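Local coordinates for nuclear inclusion protein A (Tobacco vein mottling virus, PDB 3MMG) that probably acts as a 3C-type cysteine protease that cuts the viral polyprotein at specific sites, at residues A[41-46]-A[83-88]; A[71-76]-A[197-202]; A[107-112]-A[129-134]. The protein carries 3 engineered substitutions. All coordinates share one frame; numbering follows the deposited sequence. Where two conformers were deposited one is given.

How the contacts relate
Contacts 1 and 2 are neighbours in one antiparallel sheet, with centres about 9 Å apart. Strand 83-86 of contact 1 pairs with strand 74-76 of contact 2, where Lys-75 N probably bonds to Val-84 O at 2.8 Å; Trp-201 also packs on Ile-83. Contact 3 belongs to the second, closed barrel, its centre about 23 Å from that of contact 1 and about 30 Å from that of contact 2. The probable active site is reached from contact 1: His-46 bonds Asp-81 and meets the bound peptide, consistent with the histidine-aspartate pair of PA-clan proteases. Asn-44 bonds the backbone O of His-167, and Met-111 of contact 3 packs on His-167, which probably places both near the barrel interface.

Contact 1: residues A[41-46]-A[83-88]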
loop_
_atom_site.group_PDB
_atom_site.type_symbol
_atom_site.label_atom_id
_atom_site.label_comp_id
_atom_site.label_asym_id
_atom_site.label_seq_id
_atom_site.Cartn_x
_atom_site.Cartn_y
_atom_site.Cartn_z
ATOM N N ILE A 41 -1.986 10.219 -1.254
ATOM C CA ILE A 41 -1.646 8.902 -1.791
ATOM C C ILE A 41 -0.925 8.119 -0.713
ATOM O O ILE A 41 0.064 8.596 -0.160
ATOM C CB ILE A 41 -0.687 9.016 -3.023
ATOM C CG1 ILE A 41 -1.278 9.960 -4.090
ATOM C CG2 ILE A 41 -0.382 7.632 -3.632
ATOM C CD1 ILE A 41 -2.578 9.508 -4.647
ATOM N N ILE A 42 -1.432 6.925 -0.420
ATOM C CA ILE A 42 -0.851 6.057 0.607
ATOM C C ILE A 42 -0.048 5.021 -0.160
ATOM O O ILE A 42 -0.565 4.388 -1.106
ATOM C CB ILE A 42 -1.962 5.365 1.410
ATOM C CG1 ILE A 42 -2.804 6.378 2.231
ATOM C CG2 ILE A 42 -1.387 4.243 2.279
ATOM C CD1 ILE A 42 -4.245 5.921 2.463
ATOM N N ALA A 43 1.218 4.856 0.204
ATOM C CA ALA A 43 2.083 3.951 -0.538
ATOM C C ALA A 43 3.072 3.272 0.402
ATOM O O ALA A 43 3.129 3.598 1.581
ATOM C CB ALA A 43 2.833 4.719 -1.642
ATOM N N ASN A 44 3.851 2.336 -0.129
ATOM C CA ASN A 44 4.994 1.802 0.635
ATOM C C ASN A 44 6.097 2.856 0.749
ATOM O O ASN A 44 6.354 3.575 -0.211
ATOM C CB ASN A 44 5.605 0.593 -0.062
ATOM C CG ASN A 44 4.630 -0.560 -0.210
ATOM O OD1 ASN A 44 3.968 -0.677 -1.232
ATOM N ND2 ASN A 44 4.504 -1.385 0.830
ATOM N N GLN A 45 6.769 2.937 1.903
ATOM C CA GLN A 45 8.023 3.744 1.966
ATOM C C GLN A 45 9.043 3.356 0.907
ATOM O O GLN A 45 9.727 4.231 0.351
ATOM C CB GLN A 45 8.696 3.671 3.344
ATOM C CG GLN A 45 7.947 4.466 4.397
ATOM C CD GLN A 45 8.642 4.445 5.731
ATOM O OE1 GLN A 45 9.814 4.126 5.805
ATOM N NE2 GLN A 45 7.924 4.792 6.788
ATOM N N HIS A 46 9.117 2.072 0.582
ATOM C CA HIS A 46 10.121 1.587 -0.361
ATOM C C HIS A 46 9.927 2.025 -1.817
ATOM O O HIS A 46 10.808 1.812 -2.656
ATOM C CB HIS A 46 10.339 0.083 -0.234
ATOM C CG HIS A 46 9.344 -0.775 -0.959
ATOM N ND1 HIS A 46 8.299 -1.395 -0.306
ATOM C CD2 HIS A 46 9.298 -1.210 -2.243
ATOM C CE1 HIS A 46 7.629 -2.145 -1.167
ATOM N NE2 HIS A 46 8.218 -2.058 -2.349
ATOM N N ILE A 83 3.905 5.151 3.812
ATOM C CA ILE A 83 4.126 6.592 3.736
ATOM C C ILE A 83 2.875 7.237 3.148
ATOM O O ILE A 83 2.163 6.602 2.378
ATOM C CB ILE A 83 5.390 6.946 2.907
ATOM C CG1 ILE A 83 5.727 8.436 3.065
ATOM C CG2 ILE A 83 5.234 6.558 1.430
ATOM C CD1 ILE A 83 7.195 8.700 2.977
ATOM N N VAL A 84 2.595 8.468 3.557
ATOM C CA VAL A 84 1.486 9.234 3.014
ATOM C C VAL A 84 2.100 10.411 2.265
ATOM O O VAL A 84 2.994 11.072 2.773
ATOM C CB VAL A 84 0.486 9.730 4.102
ATOM C CG1 VAL A 84 -0.701 10.374 3.448
ATOM C CG2 VAL A 84 -0.012 8.551 4.997
ATOM N N ILE A 85 1.633 10.639 1.042
ATOM C CA ILE A 85 2.162 11.716 0.192
ATOM C C ILE A 85 1.026 12.685 -0.056
ATOM O O ILE A 85 -0.069 12.270 -0.443
ATOM C CB ILE A 85 2.651 11.155 -1.182
ATOM C CG1 ILE A 85 3.604 9.955 -1.002
ATOM C CG2 ILE A 85 3.309 12.239 -2.012
ATOM C CD1 ILE A 85 3.602 9.046 -2.186
ATOM N N LYS A 86 1.274 13.982 0.148
ATOM C CA LYS A 86 0.232 14.968 -0.090
ATOM C C LYS A 86 0.370 15.519 -1.511
ATOM O O LYS A 86 1.445 15.931 -1.917
ATOM C CB LYS A 86 0.300 16.118 0.921
ATOM C CG LYS A 86 -0.963 16.985 0.914
ATOM C CD LYS A 86 -0.884 18.135 1.899
ATOM C CE LYS A 86 -2.192 18.944 1.885
ATOM N NZ LYS A 86 -2.413 19.659 3.193
ATOM N N MET A 87 -0.728 15.536 -2.248
ATOM C CA MET A 87 -0.687 16.034 -3.614
ATOM C C MET A 87 -0.939 17.542 -3.651
ATOM O O MET A 87 -1.597 18.117 -2.757
ATOM C CB MET A 87 -1.735 15.304 -4.450
ATOM C CG MET A 87 -1.455 13.794 -4.609
ATOM S SD MET A 87 -0.010 13.503 -5.653
ATOM C CE MET A 87 1.200 12.984 -4.450
ATOM N N ALA A 88 -0.445 18.174 -4.720
ATOM C CA ALA A 88 -0.746 19.581 -5.005
ATOM C C ALA A 88 -2.251 19.892 -5.200
ATOM O O ALA A 88 -3.054 19.012 -5.538
ATOM C CB ALA A 88 0.040 19.983 -6.258
#
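The flat groups that meet here are peptide units, joined through N-H and C=O groups. Ile-41 and Ile-85 exchange two bonds, Ile-41 N to Ile-85 O at 2.9 Å and Ile-85 N to Ile-41 O at 2.8 Å, both in the carbonyl plane. Ala-43 and Ile-83 form the second hydrogen-bonded pair, Ala-43 N approaching Ile-83 O almost along the C=O axis. Between them Ile-42 faces Val-84 as a non-hydrogen-bonded pair. One face of this antiparallel ladder carries Ile-41, Ala-43, Ile-83 and Ile-85; the other carries Ile-42 and Val-84, which pack on Phe-186 of helix 186-192. Ile-83 CG1 is anti to the backbone N (chi1 -170°), so CG2 takes the crowded position, 3.6 Å from Asn-44 O. Gln-45 crosses Ile-83 at about a right angle, its CG 3.9 Å from Ile-83 CB, and its NE2 is bonded to Ile-82 O. Small Ala-43 suits a place close to both Ile-83 and Ile-85. Met-87, bent at chi2 and chi3, crosses Ile-41 obliquely, its CG 3.9 Å from Ile-41 CG1. Asp-81 bonds Asn-44 and His-46 ND1, while His-46 NE2 bonds the bound peptide. The four backbone bonds thus satisfy buried N-H and C=O groups amid branched aliphatic side chains.

Contact 2: residues A[71-76]-A[197-202]; sequences QLQMKP and WCKNWK
Two tryptophans make the dense parts of this contact; the exposed Lys-199 and Gln-71, with the partly exposed Gln-73, make its looser border. Lys-75 leaves with CG anti to the backbone N (chi1 -169°) and bends at chi3, which lays its CE over one face of the Trp-197 indole, 3.5 Å from the centroid of the five-membered ring. Lys-75 NZ stands 4.0 Å from the centroid of the Trp-197 five-membered ring, an off-centre cation-pi contact. The ammonium is also bonded to the carbonyls of Tyr-190, Ala-193 and Asp-195, near the C-terminal end of helix 186-192, whose partial negative charge would favour the lysine charge in this buried place. Trp-197 also meets Lys-86 in a cation-pi contact and Tyr-40 with ring planes nearly parallel. Met-74 N lies at the edge of the Trp-197 ring. At Trp-201, Pro-76 arrives tip to tip, its CB 3.6 Å from Trp-201 NE1, and its apolar ring carbons suit packing on the indole. The straight Met-74 chain crosses that indole at about a right angle and brings SD to 4.0 Å from Trp-201 CE3 in an oblique Met-aromatic contact.

Between the two rings the backbones join in one antiparallel hydrogen-bonded pair. Met-74 N gives a short bond to Cys-198 O (2.8 Å), and Cys-198 N returns a longer one to Met-74 O (3.2 Å).

Toward solvent the fit relaxes. Lys-199, bent only at its last torsion, runs past Gln-71 O and sets NZ 3.4 Å from Gln-73 CG, without a hydrogen bond. A water lies within bonding distance of both Leu-72 O and Lys-199 O, although it may not serve both at once. The loop after helix 186-192 thus covers the edge strand 74-76 of the N-terminal sheet, in the two-barrel, chymotrypsin-like fold of 3C-type proteases.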
loop_
_atom_site.group_PDB
_atom_site.type_symbol
_atom_site.label_atom_id
_atom_site.label_comp_id
_atom_site.label_asym_id
_atom_site.label_seq_id
_atom_site.Cartn_x
_atom_site.Cartn_y
_atom_site.Cartn_z
ATOM N N GLN A 71 9.854 17.219 -4.078
ATOM C CA GLN A 71 9.138 18.458 -3.793
ATOM C C GLN A 71 7.868 18.237 -2.992
ATOM O O GLN A 71 7.238 19.198 -2.551
ATOM C CB GLN A 71 8.784 19.185 -5.098
ATOM C CG GLN A 71 7.745 18.452 -5.954
ATOM C CD GLN A 71 7.478 19.169 -7.244
ATOM O OE1 GLN A 71 6.730 20.140 -7.279
ATOM N NE2 GLN A 71 8.084 18.696 -8.311
ATOM N N LEU A 72 7.471 16.975 -2.830
ATOM C CA LEU A 72 6.181 16.677 -2.218
ATOM C C LEU A 72 6.267 16.571 -0.709
ATOM O O LEU A 72 7.249 16.075 -0.194
ATOM C CB LEU A 72 5.631 15.373 -2.782
ATOM C CG LEU A 72 5.481 15.250 -4.311
ATOM C CD1 LEU A 72 5.273 13.789 -4.711
ATOM C CD2 LEU A 72 4.334 16.104 -4.813
ATOM N N GLN A 73 5.239 17.058 -0.020
ATOM C CA GLN A 73 5.094 16.858 1.429
ATOM C C GLN A 73 4.763 15.406 1.681
ATOM O O GLN A 73 3.892 14.831 1.011
ATOM C CB GLN A 73 3.967 17.720 2.000
ATOM C CG GLN A 73 4.249 19.213 1.944
ATOM C CD GLN A 73 3.367 19.993 2.876
ATOM O OE1 GLN A 73 2.160 20.087 2.672
ATOM N NE2 GLN A 73 3.967 20.572 3.914
ATOM N N MET A 74 5.450 14.817 2.654
ATOM C CA MET A 74 5.204 13.408 2.991
ATOM C C MET A 74 5.116 13.218 4.499
ATOM O O MET A 74 5.608 14.052 5.267
ATOM C CB MET A 74 6.298 12.533 2.392
ATOM C CG MET A 74 6.298 12.512 0.845
ATOM S SD MET A 74 7.494 11.375 0.175
ATOM C CE MET A 74 7.416 11.901 -1.551
ATOM N N LYS A 75 4.441 12.144 4.918
ATOM C CA LYS A 75 4.298 11.806 6.336
ATOM C C LYS A 75 4.517 10.297 6.461
ATOM O O LYS A 75 3.630 9.512 6.093
ATOM C CB LYS A 75 2.902 12.183 6.839
ATOM C CG LYS A 75 2.735 12.126 8.353
ATOM C CD LYS A 75 1.311 12.467 8.769
ATOM C CE LYS A 75 1.017 13.964 8.682
ATOM N NZ LYS A 75 -0.360 14.285 9.237
ATOM N N PRO A 76 5.713 9.880 6.922
ATOM C CA PRO A 76 5.920 8.445 7.119
ATOM C C PRO A 76 5.147 7.920 8.328
ATOM O O PRO A 76 4.937 8.646 9.306
ATOM C CB PRO A 76 7.434 8.341 7.371
ATOM C CG PRO A 76 7.779 9.658 8.038
ATOM C CD PRO A 76 6.924 10.666 7.262
ATOM N N TRP A 197 3.846 17.112 8.606
ATOM C CA TRP A 197 4.264 16.978 7.200
ATOM C C TRP A 197 5.654 17.558 6.983
ATOM O O TRP A 197 6.052 18.497 7.675
ATOM C CB TRP A 197 3.280 17.701 6.278
ATOM C CG TRP A 197 1.935 17.038 6.233
ATOM C CD1 TRP A 197 0.808 17.401 6.926
ATOM C CD2 TRP A 197 1.588 15.880 5.472
ATOM N NE1 TRP A 197 -0.228 16.531 6.633
ATOM C CE2 TRP A 197 0.225 15.590 5.744
ATOM C CE3 TRP A 197 2.294 15.058 4.585
ATOM C CZ2 TRP A 197 -0.439 14.499 5.163
ATOM C CZ3 TRP A 197 1.628 13.978 4.005
ATOM C CH2 TRP A 197 0.279 13.721 4.292
ATOM N N CYS A 198 6.392 17.014 6.019
ATOM C CA CYS A 198 7.667 17.619 5.645
ATOM C C CYS A 198 8.083 17.298 4.209
ATOM O O CYS A 198 7.596 16.330 3.614
ATOM C CB CYS A 198 8.763 17.234 6.651
ATOM S SG CYS A 198 9.464 15.598 6.437
ATOM N N LYS A 199 8.981 18.112 3.651
ATOM C CA LYS A 199 9.475 17.891 2.283
ATOM C C LYS A 199 10.850 17.239 2.242
ATOM O O LYS A 199 11.328 16.851 1.181
ATOM C CB LYS A 199 9.506 19.208 1.489
ATOM C CG LYS A 199 8.178 19.600 0.893
ATOM C CD LYS A 199 8.291 20.895 0.100
ATOM C CE LYS A 199 6.926 21.344 -0.400
ATOM N NZ LYS A 199 6.040 21.804 0.711
ATOM N N ASN A 200 11.479 17.087 3.404
ATOM C CA ASN A 200 12.865 16.634 3.433
ATOM C C ASN A 200 13.073 15.204 3.937
ATOM O O ASN A 200 14.188 14.833 4.325
ATOM C CB ASN A 200 13.721 17.661 4.184
ATOM C CG ASN A 200 13.751 19.003 3.471
ATOM O OD1 ASN A 200 14.429 19.154 2.449
ATOM N ND2 ASN A 200 12.986 19.972 3.980
ATOM N N TRP A 201 11.993 14.418 3.915
ATOM C CA TRP A 201 12.022 12.987 4.234
ATOM C C TRP A 201 12.785 12.165 3.196
ATOM O O TRP A 201 12.605 12.318 1.993
ATOM C CB TRP A 201 10.599 12.420 4.372
ATOM C CG TRP A 201 10.598 10.956 4.723
ATOM C CD1 TRP A 201 10.702 10.425 5.971
ATOM C CD2 TRP A 201 10.534 9.842 3.814
ATOM N NE1 TRP A 201 10.697 9.049 5.904
ATOM C CE2 TRP A 201 10.594 8.663 4.594
ATOM C CE3 TRP A 201 10.425 9.726 2.423
ATOM C CZ2 TRP A 201 10.534 7.379 4.026
ATOM C CZ3 TRP A 201 10.382 8.448 1.853
ATOM C CH2 TRP A 201 10.440 7.293 2.655
ATOM N N LYS A 202 13.621 11.260 3.689
ATOM C CA LYS A 202 14.377 10.378 2.831
ATOM C C LYS A 202 14.261 8.958 3.396
ATOM O O LYS A 202 14.226 8.776 4.622
ATOM C CB LYS A 202 15.828 10.858 2.787
ATOM C CG LYS A 202 16.785 9.983 2.018
ATOM C CD LYS A 202 18.141 10.664 1.919
ATOM C CE LYS A 202 19.216 9.684 1.477
ATOM N NZ LYS A 202 20.500 10.396 1.182
HETATM O O HOH W 1 9.545 14.942 -0.442
#

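Contact 3: residues A[107-112]-A[129-134]; sequences DRVCMV and SHIVHK
Asp-107 begins the contact. Its CB meets Ile-131 CD1 at 4.0 Å, while its carboxylate turns elsewhere, to Arg-101 in a salt bridge and to Ser-157. A water bonded to Asp-107 O at 2.7 Å also accepts from Ile-131 N, so it fills in for a direct link between the two chains. Arg-108 follows, running alongside His-130 in the same direction; its CD methylene touches the imidazole obliquely, 3.5 Å from His-130 ND1, and the guanidinium, its plane turned 66° from the ring, is not in contact with it. Val-109 is the paired residue. Its N bonds to Ser-129 O at 2.9 Å, and its O receives Ser-129 N at 2.7 Å, the latter less straight (146° at the hydrogen). A hydroxyl suits buried Ser-129, whose OG donates to a lone pair of His-130 O and accepts from Trp-143 N. Val-109 CG2, in the crowded position between N and C, presses on Ile-131 CG2 at 3.5 Å. Farther along, Met-111 keeps to the same partner strand through Ser-126, while Cys-110 pairs by backbone with Val-156 on the other flank. Direct pairing at Val-109 therefore gives way to a water bridge at Asp-107, which keeps the widening end of this barrel hairpin linked through hydrogen bonds.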
loop_
_atom_site.group_PDB
_atom_site.type_symbol
_atom_site.label_atom_id
_atom_site.label_comp_id
_atom_site.label_asym_id
_atom_site.label_seq_id
_atom_site.Cartn_x
_atom_site.Cartn_y
_atom_site.Cartn_z
ATOM N N ASP A 107 -9.333 -12.182 11.306
ATOM C CA ASP A 107 -9.419 -11.794 9.903
ATOM C C ASP A 107 -8.870 -12.800 8.917
ATOM O O ASP A 107 -7.872 -13.480 9.179
ATOM C CB ASP A 107 -8.628 -10.511 9.700
ATOM C CG ASP A 107 -9.384 -9.293 10.178
ATOM O OD1 ASP A 107 -10.575 -9.140 9.808
ATOM O OD2 ASP A 107 -8.785 -8.520 10.944
ATOM N N ARG A 108 -9.493 -12.832 7.751
ATOM C CA ARG A 108 -8.852 -13.383 6.572
ATOM C C ARG A 108 -8.904 -12.256 5.543
ATOM O O ARG A 108 -9.777 -11.376 5.615
ATOM C CB ARG A 108 -9.621 -14.608 6.068
ATOM C CG ARG A 108 -9.711 -15.700 7.157
ATOM C CD ARG A 108 -10.261 -16.997 6.614
ATOM N NE ARG A 108 -11.676 -16.922 6.237
ATOM C CZ ARG A 108 -12.687 -17.136 7.083
ATOM N NH1 ARG A 108 -12.438 -17.392 8.367
ATOM N NH2 ARG A 108 -13.950 -17.091 6.659
ATOM N N VAL A 109 -7.961 -12.279 4.604
ATOM C CA VAL A 109 -7.819 -11.136 3.680
ATOM C C VAL A 109 -7.839 -11.538 2.210
ATOM O O VAL A 109 -7.398 -12.638 1.846
ATOM C CB VAL A 109 -6.521 -10.299 3.945
ATOM C CG1 VAL A 109 -6.556 -9.637 5.330
ATOM C CG2 VAL A 109 -5.263 -11.164 3.764
ATOM N N CYS A 110 -8.395 -10.646 1.374
ATOM C CA CYS A 110 -8.242 -10.705 -0.105
ATOM C C CYS A 110 -7.436 -9.524 -0.607
ATOM O O CYS A 110 -7.624 -8.398 -0.127
ATOM C CB CYS A 110 -9.594 -10.637 -0.819
ATOM S SG CYS A 110 -10.670 -12.025 -0.580
ATOM N N MET A 111 -6.588 -9.751 -1.614
ATOM C CA MET A 111 -5.886 -8.643 -2.231
ATOM C C MET A 111 -6.812 -8.056 -3.279
ATOM O O MET A 111 -7.485 -8.789 -4.022
ATOM C CB MET A 111 -4.564 -9.125 -2.819
ATOM C CG MET A 111 -3.698 -7.967 -3.324
ATOM S SD MET A 111 -2.059 -8.553 -3.836
ATOM C CE MET A 111 -1.407 -9.205 -2.306
ATOM N N VAL A 112 -6.834 -6.730 -3.342
ATOM C CA VAL A 112 -7.669 -6.027 -4.309
ATOM C C VAL A 112 -6.769 -5.177 -5.208
ATOM O O VAL A 112 -5.836 -4.530 -4.727
ATOM C CB VAL A 112 -8.683 -5.132 -3.604
ATOM C CG1 VAL A 112 -9.412 -4.272 -4.646
ATOM C CG2 VAL A 112 -9.681 -5.974 -2.816
ATOM N N SER A 129 -6.973 -15.247 2.143
ATOM C CA SER A 129 -5.872 -15.900 2.837
ATOM C C SER A 129 -5.961 -15.748 4.343
ATOM O O SER A 129 -6.392 -14.723 4.859
ATOM C CB SER A 129 -4.544 -15.291 2.384
ATOM O OG SER A 129 -3.427 -15.895 3.042
ATOM N N HIS A 130 -5.509 -16.783 5.037
ATOM C CA HIS A 130 -5.257 -16.680 6.458
ATOM C C HIS A 130 -4.053 -15.778 6.635
ATOM O O HIS A 130 -3.272 -15.585 5.684
ATOM C CB HIS A 130 -4.989 -18.075 7.048
ATOM C CG HIS A 130 -6.019 -19.070 6.638
ATOM N ND1 HIS A 130 -7.341 -18.971 7.029
ATOM C CD2 HIS A 130 -5.946 -20.154 5.831
ATOM C CE1 HIS A 130 -8.031 -19.963 6.499
ATOM N NE2 HIS A 130 -7.214 -20.680 5.744
ATOM N N ILE A 131 -3.919 -15.217 7.838
ATOM C CA ILE A 131 -2.784 -14.308 8.130
ATOM C C ILE A 131 -2.121 -14.664 9.441
ATOM O O ILE A 131 -2.760 -15.272 10.317
ATOM C CB ILE A 131 -3.211 -12.838 8.113
ATOM C CG1 ILE A 131 -4.306 -12.556 9.158
ATOM C CG2 ILE A 131 -3.799 -12.500 6.709
ATOM C CD1 ILE A 131 -4.657 -11.056 9.342
ATOM N N VAL A 132 -0.834 -14.322 9.551
ATOM C CA VAL A 132 -0.079 -14.609 10.781
ATOM C C VAL A 132 0.874 -13.452 11.039
ATOM O O VAL A 132 1.691 -13.133 10.172
ATOM C CB VAL A 132 0.740 -15.928 10.668
ATOM C CG1 VAL A 132 1.558 -16.171 11.974
ATOM C CG2 VAL A 132 -0.137 -17.127 10.347
ATOM N N HIS A 133 0.777 -12.864 12.232
ATOM C CA HIS A 133 1.583 -11.711 12.589
ATOM C C HIS A 133 3.039 -12.100 12.805
ATOM O O HIS A 133 3.332 -13.140 13.424
ATOM C CB HIS A 133 1.009 -11.070 13.858
ATOM C CG HIS A 133 1.799 -9.905 14.350
ATOM N ND1 HIS A 133 1.967 -8.752 13.615
ATOM C CD2 HIS A 133 2.497 -9.727 15.502
ATOM C CE1 HIS A 133 2.718 -7.902 14.305
ATOM N NE2 HIS A 133 3.040 -8.466 15.455
ATOM N N LYS A 134 3.941 -11.265 12.285
ATOM C CA LYS A 134 5.379 -11.399 12.522
ATOM C C LYS A 134 5.763 -10.575 13.759
ATOM O O LYS A 134 5.687 -9.336 13.772
ATOM C CB LYS A 134 6.167 -10.998 11.281
ATOM C CG LYS A 134 7.687 -11.155 11.424
ATOM C CD LYS A 134 8.091 -12.615 11.311
ATOM C CE LYS A 134 9.610 -12.755 11.333
ATOM N NZ LYS A 134 10.018 -14.188 11.331
HETATM O O HOH W 2 -6.053 -15.467 9.634
#